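Esterase (Alcaligenes sp., PDB 1QLW) hydrolyses carboxylic esters as a bacterial esterase of the alpha/beta-hydrolase family, found in the crystal as a two-fold symmetric pair of chains. Local coordinates at the interface of chains A and B. Sequence-based numbering; all coordinates share one arbitrary frame. Chains: chain A/B, Esterase.

Contact 1: the interface of chains A and B. Residues chain A 13, 15, 18, 53, 55; chain B 15, 18, 55.
Strand 13-15 of chain A runs antiparallel to strand 13-15 of chain B, while strands 17-23 and 50-57 of each chain turn glutamines toward their counterparts. The main-chain link pairs A:Leu13 with B:Leu15: the amide N of B:Leu15 reaches the carbonyl O of A:Leu13 at 2.8 Å, and A:Leu13 N returns a bond to B:Leu15 O. Beside it, A:Gln18 and B:Gln55 come from opposite directions and lay their amides almost coplanar, 10° apart. Each gives an N-H and takes one on an in-plane lone pair of its carbonyl, NE2 of A:Gln18 to OE1 of B:Gln55 at 2.9 Å and NE2 of B:Gln55 to OE1 of A:Gln18 at 3.0 Å. The two reciprocal bonds would oppose a flip of either amide. The second pair is less straight: NE2 of B:Gln18 gives a more bent bond to OE1 of A:Gln55 at 2.9 Å, with the amide planes 66° apart. CG of B:Gln18 sits at an unusual chi1 of 126°, the turn that carries its amide to A:Gln55. CD1 of A:Leu15 touches CD1 of B:Leu15 at 4.0 Å. Together the strand pairing and the amide pairs link the strands of the two chains, probably helping to hold the dimer.

Contact 2: the interface of chains A and B. Residues chain A 71-72, 134, 136, 144, 261; chain B 34, 39.
B:Tyr39 lies on an extended stretch of loop, and its ring enters a pocket of chain A lined by the end of helix 138-144, by loop residues and, in a separate loop, by A:Cys72 in a left-handed conformation. In this alpha/beta-hydrolase the pocket includes a vicinal disulfide, A:Cys71 to A:Cys72, and the inserted tyrosine probably helps hold the two chains together. A:Phe134 stacks on one face of the tyrosine ring, planes 15° apart. The overlap is shifted toward the rims, with CE2 of A:Phe134 at 3.3 Å from CE2 of B:Tyr39. A chi1 of 67° places CG of A:Phe134 between its own backbone N and carbonyl carbon, which turns the ring face to the tyrosine. A:Ile144 crosses the tyrosine at about a right angle and brings its CD1 methyl to 3.9 Å from CD1 of B:Tyr39. The extended side chain of A:Arg261 delivers NH2 to 3.5 Å from CE1 of B:Tyr39; its guanidinium meets the ring with an edge, while CG1 of A:Ile144 covers one guanidinium face. Deeper in, the phenol OH of B:Tyr39 points toward the disulfide, 4.0 Å from SG of A:Cys71. At the backbone of B:Tyr39, OG of B:Ser34 donates to the carbonyl O of B:Tyr39 at 3.0 Å, which probably steadies the loop.

Contact 3: the interface of chains A and B. Residues chain A 74-76, 103, 108-109, 173; chain B 108-109.
The loop holding B:Gly108 and B:Arg109 meets its chain A counterpart, the end of strand 99-103, the start of 3-10 helix 75-78 and the loop residue A:Val173. B:Arg109 reaches across with an extended chain and grips the carboxylate of A:Asp103 side-on, in a salt bridge that probably ties the two chains together across the two-fold axis. NE of B:Arg109 donates almost straight to OD2 of A:Asp103 at 3.0 Å, close to the guanidinium plane and on the syn side of the acid. NH2 of B:Arg109 donates to OD1 of A:Asp103 at 2.8 Å, but from above the carboxylate plane, the two flat groups being turned 47° apart. Chain A holds the acid in place: A:Gly75 N meets OD1 of A:Asp103 nearly along its C-O axis at 2.8 Å, and A:Arg109 N reaches OD2 from the anti side. Each oxygen thus accepts from both chains. Swapping A:Asp103 for an alanine would probably leave the B:Arg109 guanidinium without its counter-charge and free to swing, and the amides of A:Gly75 and A:Arg109 without these acceptors. One guanidinium face lies against the A:Gly75–A:Met76 peptide, while the aliphatic part passes A:Thr74. Near the dyad, water 3 joins A:Gly108 N to B:Gly108 O, and water 2 joins B:Gly108 N to A:Gly108 O. Water 1 links the hydroxyl OG1 of A:Thr74, at 2.8 Å, to the carbonyl O of B:Arg109, at 2.9 Å.

Contact 1: the interface of chains A and B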
# COMPACT_ATOMS: atom_id res chain seq x y z
N LEU A 13 17.66 -9.45 -10.08
CA LEU A 13 17.14 -10.38 -9.09
C LEU A 13 16.14 -11.30 -9.79
O LEU A 13 15.29 -10.85 -10.54
CB LEU A 13 16.46 -9.66 -7.94
CG LEU A 13 15.74 -10.54 -6.92
CD1 LEU A 13 16.66 -11.53 -6.24
CD2 LEU A 13 15.05 -9.67 -5.87
N LEU A 15 13.14 -14.04 -9.28
CA LEU A 15 12.18 -14.55 -8.33
C LEU A 15 11.45 -15.76 -8.88
O LEU A 15 11.05 -15.84 -10.04
CB LEU A 15 11.16 -13.48 -7.98
CG LEU A 15 11.68 -12.22 -7.30
CD1 LEU A 15 10.53 -11.28 -6.98
CD2 LEU A 15 12.43 -12.54 -6.02
N GLN A 18 5.90 -14.23 -6.96
CA GLN A 18 5.54 -13.01 -6.27
C GLN A 18 4.01 -12.92 -6.28
O GLN A 18 3.35 -13.51 -7.14
CB GLN A 18 6.12 -11.74 -6.86
CG GLN A 18 5.55 -11.16 -8.13
CD GLN A 18 6.13 -9.87 -8.65
OE1 GLN A 18 5.54 -9.17 -9.50
NE2 GLN A 18 7.30 -9.52 -8.13
N ARG A 53 2.19 -8.61 0.79
CA ARG A 53 2.88 -8.71 -0.50
C ARG A 53 4.04 -9.68 -0.30
O ARG A 53 4.84 -9.49 0.63
CB ARG A 53 3.42 -7.35 -0.94
CG ARG A 53 4.23 -7.40 -2.22
CD ARG A 53 3.39 -7.72 -3.40
NE ARG A 53 4.10 -7.41 -4.64
CZ ARG A 53 3.64 -7.72 -5.84
NH1 ARG A 53 2.48 -8.35 -5.88
NH2 ARG A 53 4.31 -7.40 -6.95
N GLN A 55 7.36 -12.04 -1.99
CA GLN A 55 8.34 -12.26 -3.05
C GLN A 55 9.16 -13.48 -2.62
O GLN A 55 9.59 -13.56 -1.47
CB GLN A 55 9.17 -11.02 -3.31
CG GLN A 55 8.34 -9.94 -3.98
CD GLN A 55 9.04 -8.75 -4.55
OE1 GLN A 55 9.10 -8.53 -5.77
NE2 GLN A 55 9.56 -7.96 -3.64
N LEU B 15 14.14 -9.49 -12.64
CA LEU B 15 14.00 -8.05 -12.55
C LEU B 15 15.38 -7.42 -12.76
O LEU B 15 16.27 -7.65 -11.94
CB LEU B 15 13.55 -7.69 -11.12
CG LEU B 15 12.26 -8.27 -10.58
CD1 LEU B 15 12.12 -8.21 -9.07
CD2 LEU B 15 11.09 -7.48 -11.17
N GLN B 18 13.95 -2.67 -9.41
CA GLN B 18 12.71 -2.66 -8.64
C GLN B 18 12.87 -1.62 -7.54
O GLN B 18 13.97 -1.39 -7.03
CB GLN B 18 12.32 -4.00 -8.07
CG GLN B 18 12.01 -4.32 -6.64
CD GLN B 18 11.62 -5.79 -6.46
OE1 GLN B 18 12.56 -6.46 -6.03
NE2 GLN B 18 10.41 -6.17 -6.84
N GLN B 55 8.76 -2.01 -11.21
CA GLN B 55 9.50 -3.22 -11.56
C GLN B 55 9.94 -3.08 -13.01
O GLN B 55 9.14 -2.70 -13.86
CB GLN B 55 8.70 -4.50 -11.37
CG GLN B 55 8.37 -4.77 -9.91
CD GLN B 55 7.86 -6.16 -9.63
OE1 GLN B 55 8.40 -6.90 -8.80
NE2 GLN B 55 6.78 -6.54 -10.29

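Contact 2: the interface of chains A and B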
# COMPACT_ATOMS: atom_id res chain seq x y z
N CYS A 71 4.61 2.55 13.74
CA CYS A 71 3.65 3.64 13.67
C CYS A 71 3.88 4.51 12.46
O CYS A 71 4.99 4.62 11.93
CB CYS A 71 3.65 4.59 14.87
SG CYS A 71 4.73 6.03 14.71
N CYS A 72 2.81 5.18 12.01
CA CYS A 72 2.97 6.35 11.17
C CYS A 72 3.56 6.04 9.80
O CYS A 72 3.98 6.96 9.09
CB CYS A 72 3.91 7.35 11.92
SG CYS A 72 3.73 7.48 13.68
N PHE A 134 -4.02 9.87 14.78
CA PHE A 134 -2.92 10.82 14.93
C PHE A 134 -2.01 10.71 13.72
O PHE A 134 -2.05 9.76 12.95
CB PHE A 134 -2.12 10.60 16.21
CG PHE A 134 -1.35 9.31 16.26
CD1 PHE A 134 -1.94 8.14 16.71
CD2 PHE A 134 0.00 9.27 15.93
CE1 PHE A 134 -1.25 6.95 16.79
CE2 PHE A 134 0.71 8.08 16.01
CZ PHE A 134 0.07 6.93 16.42
N ALA A 136 2.29 11.83 12.98
CA ALA A 136 3.52 12.38 13.54
C ALA A 136 4.04 13.45 12.57
O ALA A 136 4.33 13.17 11.41
CB ALA A 136 4.57 11.28 13.70
N ILE A 144 11.54 11.59 17.81
CA ILE A 144 11.17 10.20 18.04
C ILE A 144 12.17 9.25 17.39
O ILE A 144 12.55 8.22 17.95
CB ILE A 144 9.75 9.91 17.51
CG1 ILE A 144 8.74 10.71 18.33
CG2 ILE A 144 9.44 8.42 17.53
CD1 ILE A 144 7.35 10.82 17.75
N ARG A 261 12.24 9.01 25.94
CA ARG A 261 11.29 8.12 25.29
C ARG A 261 11.93 6.73 25.16
O ARG A 261 11.26 5.70 25.22
CB ARG A 261 10.86 8.62 23.91
CG ARG A 261 9.67 7.96 23.22
CD ARG A 261 9.40 8.45 21.82
NE ARG A 261 8.13 8.13 21.19
CZ ARG A 261 7.02 8.86 21.17
NH1 ARG A 261 6.97 10.04 21.78
NH2 ARG A 261 5.93 8.44 20.52
N SER B 34 -2.79 15.36 16.92
CA SER B 34 -2.90 14.36 17.99
C SER B 34 -3.81 14.90 19.07
O SER B 34 -3.82 16.10 19.33
CB SER B 34 -1.49 14.14 18.54
OG SER B 34 -1.47 13.27 19.65
N TYR B 39 2.34 12.33 20.94
CA TYR B 39 2.68 12.99 19.69
C TYR B 39 2.21 14.45 19.76
O TYR B 39 1.13 14.71 20.27
CB TYR B 39 2.00 12.33 18.48
CG TYR B 39 2.31 10.84 18.41
CD1 TYR B 39 3.47 10.39 17.81
CD2 TYR B 39 1.46 9.92 19.01
CE1 TYR B 39 3.80 9.04 17.83
CE2 TYR B 39 1.79 8.58 19.05
CZ TYR B 39 2.94 8.14 18.43
OH TYR B 39 3.21 6.80 18.38

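Contact 3: the interface of chains A and B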
# COMPACT_ATOMS: atom_id res chain seq x y z
N THR A 74 3.99 2.58 6.58
CA THR A 74 3.41 1.40 5.95
C THR A 74 4.54 0.43 5.64
O THR A 74 5.69 0.61 6.05
CB THR A 74 2.64 1.75 4.67
OG1 THR A 74 3.57 2.13 3.64
CG2 THR A 74 1.61 2.83 4.91
N GLY A 75 4.24 -0.62 4.88
CA GLY A 75 5.26 -1.56 4.44
C GLY A 75 6.32 -0.93 3.56
O GLY A 75 7.40 -1.51 3.37
N MET A 76 6.07 0.28 3.03
CA MET A 76 7.11 1.08 2.40
C MET A 76 8.34 1.20 3.28
O MET A 76 9.45 1.36 2.73
CB MET A 76 6.54 2.47 2.10
CG MET A 76 7.55 3.48 1.58
SD MET A 76 8.17 3.06 -0.06
CE MET A 76 9.46 4.28 -0.27
N ASP A 103 0.94 -4.54 5.32
CA ASP A 103 0.42 -3.29 5.88
C ASP A 103 -0.46 -3.71 7.07
O ASP A 103 -1.33 -4.56 6.93
CB ASP A 103 -0.40 -2.44 4.92
CG ASP A 103 0.46 -1.72 3.89
OD1 ASP A 103 1.70 -1.61 4.09
OD2 ASP A 103 -0.12 -1.18 2.91
N GLY A 108 -2.41 1.78 5.40
CA GLY A 108 -1.98 1.47 4.04
C GLY A 108 -3.11 0.83 3.25
O GLY A 108 -4.24 1.35 3.20
N ARG A 109 -2.78 -0.28 2.61
CA ARG A 109 -3.75 -1.00 1.78
C ARG A 109 -4.76 -1.85 2.54
O ARG A 109 -5.60 -2.49 1.90
CB ARG A 109 -2.97 -1.80 0.74
CG ARG A 109 -2.22 -0.91 -0.23
CD ARG A 109 -1.39 -1.68 -1.21
NE ARG A 109 -0.88 -0.77 -2.25
CZ ARG A 109 -0.27 -1.19 -3.34
NH1 ARG A 109 0.11 -2.46 -3.47
NH2 ARG A 109 -0.06 -0.34 -4.34
N VAL A 173 2.28 8.44 7.22
CA VAL A 173 0.83 8.44 7.06
C VAL A 173 0.13 8.53 8.40
O VAL A 173 0.70 8.16 9.44
CB VAL A 173 0.37 7.14 6.33
CG1 VAL A 173 0.98 6.99 4.94
CG2 VAL A 173 0.66 5.89 7.15
N GLY B 108 -4.52 4.15 0.15
CA GLY B 108 -3.46 3.17 0.31
C GLY B 108 -2.27 3.74 1.06
O GLY B 108 -2.41 4.34 2.14
N ARG B 109 -1.09 3.58 0.47
CA ARG B 109 0.15 4.05 1.08
C ARG B 109 0.42 5.52 0.89
O ARG B 109 1.44 6.01 1.39
CB ARG B 109 1.29 3.18 0.55
CG ARG B 109 1.16 1.74 1.03
CD ARG B 109 2.23 0.83 0.48
NE ARG B 109 2.18 -0.47 1.12
CZ ARG B 109 3.11 -1.40 0.98
NH1 ARG B 109 4.05 -1.27 0.05
NH2 ARG B 109 3.12 -2.43 1.82
O HOH W 1 3.61 4.87 3.02
O HOH W 2 -6.37 2.48 1.50
O HOH W 3 -1.78 4.50 5.04

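Measured between the centres of their C-alpha atoms, contact 3 lies about 18 Å from contact 1 and 16 Å from contact 2, while contacts 1 and 2 are about 32 Å apart. Contact 3 therefore sits between the outer two along one continuous interface. They share no residue, yet the chain connects them: strands of contact 1 flank the stretch carrying B:Tyr39, and A:Cys71 and A:Cys72 of contact 2 lie just ahead of A:Thr74 of contact 3 in the same stretch of chain. Edge pairing, salt bridge and inserted tyrosine are each made twice, as would suit a dimer, though the glutamine pairs differ in detail.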